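Local coordinates for type 3 secretion system translocon protein SctE (Shigella flexneri, PDB 3U0C) that is inserted into the host-cell membrane with its partner translocator to form the pore through which type III secretion effectors enter the cytosol, at residues Lys90-Glu104 / Asp187-Phe199. Sequence-based numbering, arbitrary orientation.
Sequences KNLEFSDKINTLLSE and DKSMQLEKEIDSF
Helices 90-104 and 187-197 pack antiparallel, their axes approaching to 10.5 Å with N-to-C directions at 169°; in the register, the CA of Leu-101 lies nearest that of Lys-188, and the CA of Lys-90 nearest that of Phe-199. Leu-101 splits its two methyls: CD2 rests 3.7 Å from CB of Gln-191, while CD1 meets the CA of Leu-192. A branched, apolar side chain suits this place, the one buried position of the contact. Beside it, the methyls Ile-98 CD1 and Leu-192 CD1 press together at 3.4 Å, tighter than usual. The long antiparallel helices 71-141 and 150-197 are consistent with a coiled-coil hairpin in the N-terminal region of the translocator. Along one flank, the aliphatic part of Lys-97 crosses the Glu-195 carboxylate (CG to OE2 3.5 Å), its charge merely nearby; the lysine is long enough for NZ to reach Gln-191 OE1 in a weak hydrogen bond. The Gln-191 amide is also held through NE2, which donates an almost straight bond, 2.7 Å, to Asp-187 OD2. Beyond helix 187-197, Phe-199 turns its edge to the face of Phe-94, ring centroids 5.2 Å apart and planes at 71°. A chi1 of -171° places the Phe-94 ring where Ile-196 CD1 meets its edge at CZ. Flexible Lys-90, bent at chi2 and chi3, bonds weakly through NZ to Ser-198 O (3.3 Å); NZ also forms a 2.6 Å salt bridge with Glu-93 OE2 and donates to a water that in turn donates to Glu-195 O.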
ATOM      1  N   LYS A  90     -10.388   8.866 -21.287  1.00 27.92           N
ATOM      2  CA  LYS A  90      -9.350   8.022 -20.717  1.00 31.91           C
ATOM      3  C   LYS A  90      -8.341   8.877 -19.985  1.00 33.94           C
ATOM      4  O   LYS A  90      -8.065   8.633 -18.822  1.00 40.85           O
ATOM      5  CB  LYS A  90      -8.641   7.171 -21.768  1.00 32.98           C
ATOM      6  CG  LYS A  90      -9.470   6.000 -22.279  1.00 43.72           C
ATOM      7  CD  LYS A  90      -9.984   5.114 -21.133  1.00 46.07           C
ATOM      8  CE  LYS A  90      -8.860   4.364 -20.444  1.00 43.02           C
ATOM      9  NZ  LYS A  90      -9.392   3.441 -19.393  1.00 40.68           N
ATOM     10  N   ASN A  91      -7.797   9.873 -20.668  1.00 28.17           N
ATOM     11  CA  ASN A  91      -6.840  10.769 -20.049  1.00 34.25           C
ATOM     12  C   ASN A  91      -7.269  11.263 -18.665  1.00 32.31           C
ATOM     13  O   ASN A  91      -6.484  11.222 -17.727  1.00 31.54           O
ATOM     14  CB  ASN A  91      -6.526  11.955 -20.961  1.00 35.09           C
ATOM     15  CG  ASN A  91      -5.448  11.638 -21.986  1.00 28.62           C
ATOM     16  OD1 ASN A  91      -4.449  10.993 -21.679  1.00 36.71           O
ATOM     17  ND2 ASN A  91      -5.639  12.110 -23.204  1.00 26.38           N
ATOM     18  N   LEU A  92      -8.508  11.738 -18.544  1.00 29.62           N
ATOM     19  CA  LEU A  92      -9.004  12.265 -17.269  1.00 34.31           C
ATOM     20  C   LEU A  92      -9.107  11.179 -16.201  1.00 33.32           C
ATOM     21  O   LEU A  92      -8.785  11.394 -15.042  1.00 27.29           O
ATOM     22  CB  LEU A  92     -10.382  12.895 -17.442  1.00 36.30           C
ATOM     23  CG  LEU A  92     -10.476  14.263 -18.105  1.00 35.79           C
ATOM     24  CD1 LEU A  92     -11.945  14.611 -18.361  1.00 35.30           C
ATOM     25  CD2 LEU A  92      -9.781  15.306 -17.253  1.00 35.85           C
ATOM     26  N   GLU A  93      -9.598  10.026 -16.627  1.00 33.71           N
ATOM     27  CA  GLU A  93      -9.848   8.885 -15.777  1.00 32.81           C
ATOM     28  C   GLU A  93      -8.525   8.371 -15.220  1.00 30.65           C
ATOM     29  O   GLU A  93      -8.389   8.140 -14.019  1.00 29.13           O
ATOM     30  CB  GLU A  93     -10.530   7.813 -16.624  1.00 28.38           C
ATOM     31  CG  GLU A  93     -10.845   6.504 -15.956  1.00 38.09           C
ATOM     32  CD  GLU A  93     -11.163   5.434 -16.971  1.00 36.50           C
ATOM     33  OE1 GLU A  93     -12.249   5.507 -17.603  1.00 40.12           O
ATOM     34  OE2 GLU A  93     -10.310   4.542 -17.173  1.00 33.40           O
ATOM     35  N   PHE A  94      -7.557   8.203 -16.116  1.00 34.04           N
ATOM     36  CA  PHE A  94      -6.212   7.747 -15.772  1.00 32.99           C
ATOM     37  C   PHE A  94      -5.526   8.702 -14.805  1.00 32.35           C
ATOM     38  O   PHE A  94      -4.881   8.276 -13.840  1.00 33.95           O
ATOM     39  CB  PHE A  94      -5.368   7.647 -17.035  1.00 27.81           C
ATOM     40  CG  PHE A  94      -4.026   6.989 -16.835  1.00 35.08           C
ATOM     41  CD1 PHE A  94      -3.909   5.612 -16.846  1.00 37.14           C
ATOM     42  CD2 PHE A  94      -2.878   7.750 -16.687  1.00 32.05           C
ATOM     43  CE1 PHE A  94      -2.686   5.013 -16.694  1.00 34.99           C
ATOM     44  CE2 PHE A  94      -1.653   7.147 -16.535  1.00 29.52           C
ATOM     45  CZ  PHE A  94      -1.560   5.783 -16.541  1.00 25.90           C
ATOM     46  N   SER A  95      -5.653   9.992 -15.082  1.00 26.70           N
ATOM     47  CA  SER A  95      -5.059  10.998 -14.227  1.00 30.79           C
ATOM     48  C   SER A  95      -5.592  10.896 -12.797  1.00 33.90           C
ATOM     49  O   SER A  95      -4.816  10.945 -11.840  1.00 33.52           O
ATOM     50  CB  SER A  95      -5.313  12.392 -14.777  1.00 35.73           C
ATOM     51  OG  SER A  95      -4.686  13.370 -13.968  1.00 35.80           O
ATOM     52  N   ASP A  96      -6.907  10.755 -12.655  1.00 30.38           N
ATOM     53  CA  ASP A  96      -7.529  10.710 -11.333  1.00 33.13           C
ATOM     54  C   ASP A  96      -7.053   9.484 -10.579  1.00 31.31           C
ATOM     55  O   ASP A  96      -6.701   9.562  -9.410  1.00 30.24           O
ATOM     56  CB  ASP A  96      -9.060  10.697 -11.430  1.00 40.67           C
ATOM     57  CG  ASP A  96      -9.639  12.047 -11.860  1.00 53.46           C
ATOM     58  OD1 ASP A  96      -8.988  13.096 -11.621  1.00 54.86           O
ATOM     59  OD2 ASP A  96     -10.750  12.067 -12.441  1.00 56.61           O
ATOM     60  N   LYS A  97      -7.044   8.363 -11.282  1.00 29.62           N
ATOM     61  CA  LYS A  97      -6.691   7.073 -10.734  1.00 33.61           C
ATOM     62  C   LYS A  97      -5.223   7.017 -10.302  1.00 32.89           C
ATOM     63  O   LYS A  97      -4.893   6.497  -9.224  1.00 31.37           O
ATOM     64  CB  LYS A  97      -6.980   5.994 -11.770  1.00 40.12           C
ATOM     65  CG  LYS A  97      -6.650   4.595 -11.317  1.00 52.19           C
ATOM     66  CD  LYS A  97      -7.510   4.218 -10.119  1.00 63.13           C
ATOM     67  CE  LYS A  97      -6.836   3.185  -9.223  1.00 63.27           C
ATOM     68  NZ  LYS A  97      -7.427   3.279  -7.867  1.00 65.42           N
ATOM     69  N   ILE A  98      -4.348   7.522 -11.162  1.00 26.79           N
ATOM     70  CA  ILE A  98      -2.939   7.652 -10.829  1.00 28.41           C
ATOM     71  C   ILE A  98      -2.735   8.481  -9.556  1.00 33.27           C
ATOM     72  O   ILE A  98      -1.911   8.129  -8.714  1.00 29.53           O
ATOM     73  CB  ILE A  98      -2.140   8.301 -11.968  1.00 29.53           C
ATOM     74  CG1 ILE A  98      -1.966   7.324 -13.123  1.00 31.82           C
ATOM     75  CG2 ILE A  98      -0.800   8.826 -11.488  1.00 32.42           C
ATOM     76  CD1 ILE A  98      -1.609   5.962 -12.725  1.00 36.49           C
ATOM     77  N   ASN A  99      -3.480   9.579  -9.435  1.00 27.15           N
ATOM     78  CA  ASN A  99      -3.388  10.450  -8.263  1.00 35.03           C
ATOM     79  C   ASN A  99      -3.818   9.719  -6.996  1.00 35.52           C
ATOM     80  O   ASN A  99      -3.199   9.843  -5.934  1.00 32.25           O
ATOM     81  CB  ASN A  99      -4.244  11.697  -8.444  1.00 27.73           C
ATOM     82  CG  ASN A  99      -3.627  12.681  -9.406  1.00 45.75           C
ATOM     83  OD1 ASN A  99      -2.440  12.587  -9.730  1.00 42.85           O
ATOM     84  ND2 ASN A  99      -4.429  13.637  -9.874  1.00 45.76           N
ATOM     85  N   THR A 100      -4.882   8.947  -7.130  1.00 32.57           N
ATOM     86  CA  THR A 100      -5.383   8.142  -6.047  1.00 29.93           C
ATOM     87  C   THR A 100      -4.361   7.068  -5.670  1.00 31.69           C
ATOM     88  O   THR A 100      -3.962   6.968  -4.496  1.00 26.35           O
ATOM     89  CB  THR A 100      -6.738   7.535  -6.431  1.00 31.17           C
ATOM     90  OG1 THR A 100      -7.675   8.599  -6.593  1.00 36.55           O
ATOM     91  CG2 THR A 100      -7.246   6.603  -5.336  1.00 37.62           C
ATOM     92  N   LEU A 101      -3.911   6.295  -6.658  1.00 26.44           N
ATOM     93  CA  LEU A 101      -2.955   5.224  -6.382  1.00 26.27           C
ATOM     94  C   LEU A 101      -1.715   5.782  -5.698  1.00 27.49           C
ATOM     95  O   LEU A 101      -1.241   5.221  -4.727  1.00 26.12           O
ATOM     96  CB  LEU A 101      -2.568   4.455  -7.642  1.00 26.06           C
ATOM     97  CG  LEU A 101      -3.599   3.424  -8.122  1.00 26.39           C
ATOM     98  CD1 LEU A 101      -3.407   3.069  -9.597  1.00 26.99           C
ATOM     99  CD2 LEU A 101      -3.583   2.178  -7.252  1.00 26.68           C
ATOM    100  N   LEU A 102      -1.223   6.909  -6.200  1.00 25.42           N
ATOM    101  CA  LEU A 102      -0.052   7.557  -5.648  1.00 25.26           C
ATOM    102  C   LEU A 102      -0.258   7.903  -4.174  1.00 34.65           C
ATOM    103  O   LEU A 102       0.541   7.528  -3.322  1.00 30.26           O
ATOM    104  CB  LEU A 102       0.277   8.823  -6.429  1.00 25.14           C
ATOM    105  CG  LEU A 102       1.369   9.714  -5.848  1.00 25.11           C
ATOM    106  CD1 LEU A 102       2.610   8.894  -5.552  1.00 28.04           C
ATOM    107  CD2 LEU A 102       1.699  10.881  -6.791  1.00 24.82           C
ATOM    108  N   SER A 103      -1.319   8.650  -3.896  1.00 34.99           N
ATOM    109  CA  SER A 103      -1.629   9.065  -2.542  1.00 33.72           C
ATOM    110  C   SER A 103      -1.783   7.842  -1.629  1.00 31.84           C
ATOM    111  O   SER A 103      -1.248   7.808  -0.512  1.00 30.90           O
ATOM    112  CB  SER A 103      -2.902   9.903  -2.547  1.00 33.85           C
ATOM    113  OG  SER A 103      -3.547   9.862  -1.292  1.00 37.79           O
ATOM    114  N   GLU A 104      -2.509   6.838  -2.118  1.00 28.01           N
ATOM    115  CA  GLU A 104      -2.718   5.591  -1.388  1.00 40.82           C
ATOM    116  C   GLU A 104      -1.399   4.884  -1.097  1.00 37.46           C
ATOM    117  O   GLU A 104      -1.171   4.382   0.012  1.00 28.33           O
ATOM    118  CB  GLU A 104      -3.646   4.653  -2.158  1.00 28.41           C
ATOM    119  CG  GLU A 104      -4.998   5.261  -2.475  1.00 37.24           C
ATOM    120  CD  GLU A 104      -5.998   4.255  -3.018  1.00 33.77           C
ATOM    121  OE1 GLU A 104      -5.591   3.323  -3.739  1.00 34.30           O
ATOM    122  OE2 GLU A 104      -7.198   4.394  -2.712  1.00 34.36           O
ATOM    123  N   ASP A 187      -0.769  -4.921  -4.070  1.00 32.12           N
ATOM    124  CA  ASP A 187      -2.035  -4.691  -4.759  1.00 32.21           C
ATOM    125  C   ASP A 187      -2.027  -3.378  -5.532  1.00 30.63           C
ATOM    126  O   ASP A 187      -2.657  -3.272  -6.585  1.00 32.84           O
ATOM    127  CB  ASP A 187      -3.243  -4.667  -3.823  1.00 28.04           C
ATOM    128  CG  ASP A 187      -4.537  -4.321  -4.570  1.00 46.56           C
ATOM    129  OD1 ASP A 187      -5.070  -5.221  -5.252  1.00 51.58           O
ATOM    130  OD2 ASP A 187      -4.995  -3.157  -4.509  1.00 45.42           O
ATOM    131  N   LYS A 188      -1.351  -2.369  -4.995  1.00 27.62           N
ATOM    132  CA  LYS A 188      -1.319  -1.077  -5.666  1.00 27.21           C
ATOM    133  C   LYS A 188      -0.522  -1.169  -6.958  1.00 30.75           C
ATOM    134  O   LYS A 188      -0.836  -0.490  -7.937  1.00 31.69           O
ATOM    135  CB  LYS A 188      -0.793   0.027  -4.754  1.00 26.97           C
ATOM    136  CG  LYS A 188      -1.695   0.290  -3.549  1.00 27.25           C
ATOM    137  CD  LYS A 188      -3.156   0.407  -3.962  1.00 27.46           C
ATOM    138  CE  LYS A 188      -4.078   0.537  -2.771  1.00 42.05           C
ATOM    139  NZ  LYS A 188      -4.056  -0.699  -1.908  1.00 47.42           N
ATOM    140  N   SER A 189       0.484  -2.032  -6.983  1.00 28.95           N
ATOM    141  CA  SER A 189       1.256  -2.194  -8.200  1.00 31.10           C
ATOM    142  C   SER A 189       0.464  -3.004  -9.237  1.00 31.59           C
ATOM    143  O   SER A 189       0.606  -2.793 -10.435  1.00 35.89           O
ATOM    144  CB  SER A 189       2.639  -2.792  -7.918  1.00 27.68           C
ATOM    145  OG  SER A 189       2.657  -4.192  -8.107  1.00 30.71           O
ATOM    146  N   MET A 190      -0.392  -3.905  -8.771  1.00 25.98           N
ATOM    147  CA  MET A 190      -1.283  -4.632  -9.674  1.00 35.61           C
ATOM    148  C   MET A 190      -2.348  -3.718 -10.254  1.00 33.00           C
ATOM    149  O   MET A 190      -2.609  -3.755 -11.453  1.00 34.91           O
ATOM    150  CB  MET A 190      -1.967  -5.802  -8.969  1.00 40.16           C
ATOM    151  CG  MET A 190      -1.033  -6.947  -8.638  1.00 48.76           C
ATOM    152  SD  MET A 190      -1.774  -8.134  -7.506  1.00 83.12           S
ATOM    153  CE  MET A 190      -0.888  -7.818  -5.987  1.00 62.53           C
ATOM    154  N   GLN A 191      -2.973  -2.910  -9.401  1.00 29.62           N
ATOM    155  CA  GLN A 191      -3.976  -1.956  -9.855  1.00 27.35           C
ATOM    156  C   GLN A 191      -3.387  -1.028 -10.908  1.00 34.83           C
ATOM    157  O   GLN A 191      -4.070  -0.667 -11.873  1.00 30.52           O
ATOM    158  CB  GLN A 191      -4.520  -1.110  -8.710  1.00 34.83           C
ATOM    159  CG  GLN A 191      -5.404  -1.834  -7.693  1.00 39.92           C
ATOM    160  CD  GLN A 191      -6.229  -0.849  -6.883  1.00 37.87           C
ATOM    161  OE1 GLN A 191      -6.791   0.090  -7.434  1.00 42.76           O
ATOM    162  NE2 GLN A 191      -6.293  -1.048  -5.581  1.00 42.03           N
ATOM    163  N   LEU A 192      -2.132  -0.631 -10.709  1.00 24.13           N
ATOM    164  CA  LEU A 192      -1.466   0.277 -11.634  1.00 23.72           C
ATOM    165  C   LEU A 192      -1.295  -0.361 -13.010  1.00 25.04           C
ATOM    166  O   LEU A 192      -1.603   0.258 -14.022  1.00 23.81           O
ATOM    167  CB  LEU A 192      -0.113   0.746 -11.105  1.00 23.41           C
ATOM    168  CG  LEU A 192       0.662   1.679 -12.048  1.00 25.84           C
ATOM    169  CD1 LEU A 192      -0.191   2.866 -12.480  1.00 23.18           C
ATOM    170  CD2 LEU A 192       1.949   2.153 -11.404  1.00 22.73           C
ATOM    171  N   GLU A 193      -0.792  -1.594 -13.032  1.00 27.59           N
ATOM    172  CA  GLU A 193      -0.686  -2.360 -14.272  1.00 31.39           C
ATOM    173  C   GLU A 193      -2.046  -2.498 -14.981  1.00 29.60           C
ATOM    174  O   GLU A 193      -2.134  -2.373 -16.188  1.00 27.77           O
ATOM    175  CB  GLU A 193      -0.096  -3.745 -14.002  1.00 35.48           C
ATOM    176  CG  GLU A 193       0.296  -4.518 -15.249  1.00 37.16           C
ATOM    177  CD  GLU A 193       1.227  -5.683 -14.946  1.00 44.94           C
ATOM    178  OE1 GLU A 193       1.156  -6.229 -13.815  1.00 52.28           O
ATOM    179  OE2 GLU A 193       2.043  -6.047 -15.826  1.00 39.05           O
ATOM    180  N   LYS A 194      -3.093  -2.781 -14.211  1.00 31.34           N
ATOM    181  CA  LYS A 194      -4.437  -2.919 -14.746  1.00 36.84           C
ATOM    182  C   LYS A 194      -4.803  -1.671 -15.545  1.00 37.35           C
ATOM    183  O   LYS A 194      -5.233  -1.759 -16.687  1.00 34.55           O
ATOM    184  CB  LYS A 194      -5.443  -3.122 -13.615  1.00 42.83           C
ATOM    185  CG  LYS A 194      -6.780  -3.749 -14.025  1.00 51.98           C
ATOM    186  CD  LYS A 194      -7.806  -3.677 -12.878  1.00 53.80           C
ATOM    187  CE  LYS A 194      -9.235  -3.970 -13.379  1.00 58.56           C
ATOM    188  NZ  LYS A 194     -10.329  -3.839 -12.342  1.00 54.49           N
ATOM    189  N   GLU A 195      -4.620  -0.513 -14.925  1.00 28.43           N
ATOM    190  CA  GLU A 195      -4.934   0.763 -15.535  1.00 28.39           C
ATOM    191  C   GLU A 195      -4.110   1.033 -16.798  1.00 31.28           C
ATOM    192  O   GLU A 195      -4.636   1.501 -17.806  1.00 34.57           O
ATOM    193  CB  GLU A 195      -4.758   1.891 -14.519  1.00 32.54           C
ATOM    194  CG  GLU A 195      -5.715   1.802 -13.318  1.00 44.70           C
ATOM    195  CD  GLU A 195      -7.176   2.025 -13.719  1.00 48.33           C
ATOM    196  OE1 GLU A 195      -7.427   2.452 -14.871  1.00 41.36           O
ATOM    197  OE2 GLU A 195      -8.072   1.772 -12.883  1.00 49.68           O
ATOM    198  N   ILE A 196      -2.821   0.728 -16.739  1.00 27.92           N
ATOM    199  CA  ILE A 196      -1.946   0.917 -17.883  1.00 31.33           C
ATOM    200  C   ILE A 196      -2.384   0.030 -19.050  1.00 36.98           C
ATOM    201  O   ILE A 196      -2.380   0.458 -20.196  1.00 34.75           O
ATOM    202  CB  ILE A 196      -0.473   0.610 -17.541  1.00 29.61           C
ATOM    203  CG1 ILE A 196       0.105   1.691 -16.622  1.00 25.24           C
ATOM    204  CG2 ILE A 196       0.351   0.497 -18.824  1.00 28.65           C
ATOM    205  CD1 ILE A 196       0.760   2.842 -17.354  1.00 31.34           C
ATOM    206  N   ASP A 197      -2.770  -1.205 -18.746  1.00 36.77           N
ATOM    207  CA  ASP A 197      -3.108  -2.177 -19.775  1.00 36.11           C
ATOM    208  C   ASP A 197      -4.436  -1.866 -20.454  1.00 38.90           C
ATOM    209  O   ASP A 197      -4.697  -2.330 -21.561  1.00 45.25           O
ATOM    210  CB  ASP A 197      -3.160  -3.588 -19.195  1.00 38.62           C
ATOM    211  CG  ASP A 197      -1.783  -4.166 -18.922  1.00 36.71           C
ATOM    212  OD1 ASP A 197      -0.777  -3.611 -19.409  1.00 38.58           O
ATOM    213  OD2 ASP A 197      -1.717  -5.192 -18.223  1.00 43.24           O
ATOM    214  N   SER A 198      -5.281  -1.087 -19.800  1.00 36.73           N
ATOM    215  CA  SER A 198      -6.571  -0.789 -20.382  1.00 35.52           C
ATOM    216  C   SER A 198      -6.644   0.659 -20.851  1.00 37.65           C
ATOM    217  O   SER A 198      -7.726   1.154 -21.160  1.00 39.14           O
ATOM    218  CB  SER A 198      -7.680  -1.072 -19.376  1.00 34.19           C
ATOM    219  OG  SER A 198      -7.865   0.032 -18.517  1.00 42.64           O
ATOM    220  N   PHE A 199      -5.505   1.342 -20.893  1.00 33.79           N
ATOM    221  CA  PHE A 199      -5.512   2.749 -21.269  1.00 37.97           C
ATOM    222  C   PHE A 199      -6.089   2.946 -22.678  1.00 36.79           C
ATOM    223  O   PHE A 199      -5.706   2.241 -23.600  1.00 35.75           O
ATOM    224  CB  PHE A 199      -4.117   3.375 -21.175  1.00 28.88           C
ATOM    225  CG  PHE A 199      -4.105   4.851 -21.463  1.00 36.09           C
ATOM    226  CD1 PHE A 199      -4.650   5.744 -20.563  1.00 30.06           C
ATOM    227  CD2 PHE A 199      -3.577   5.340 -22.648  1.00 35.79           C
ATOM    228  CE1 PHE A 199      -4.652   7.088 -20.820  1.00 32.50           C
ATOM    229  CE2 PHE A 199      -3.582   6.695 -22.918  1.00 32.00           C
ATOM    230  CZ  PHE A 199      -4.117   7.568 -21.999  1.00 31.14           C
TER
HETATM  231  O   HOH W   1      -7.089   2.963 -18.115  0.97 45.44           O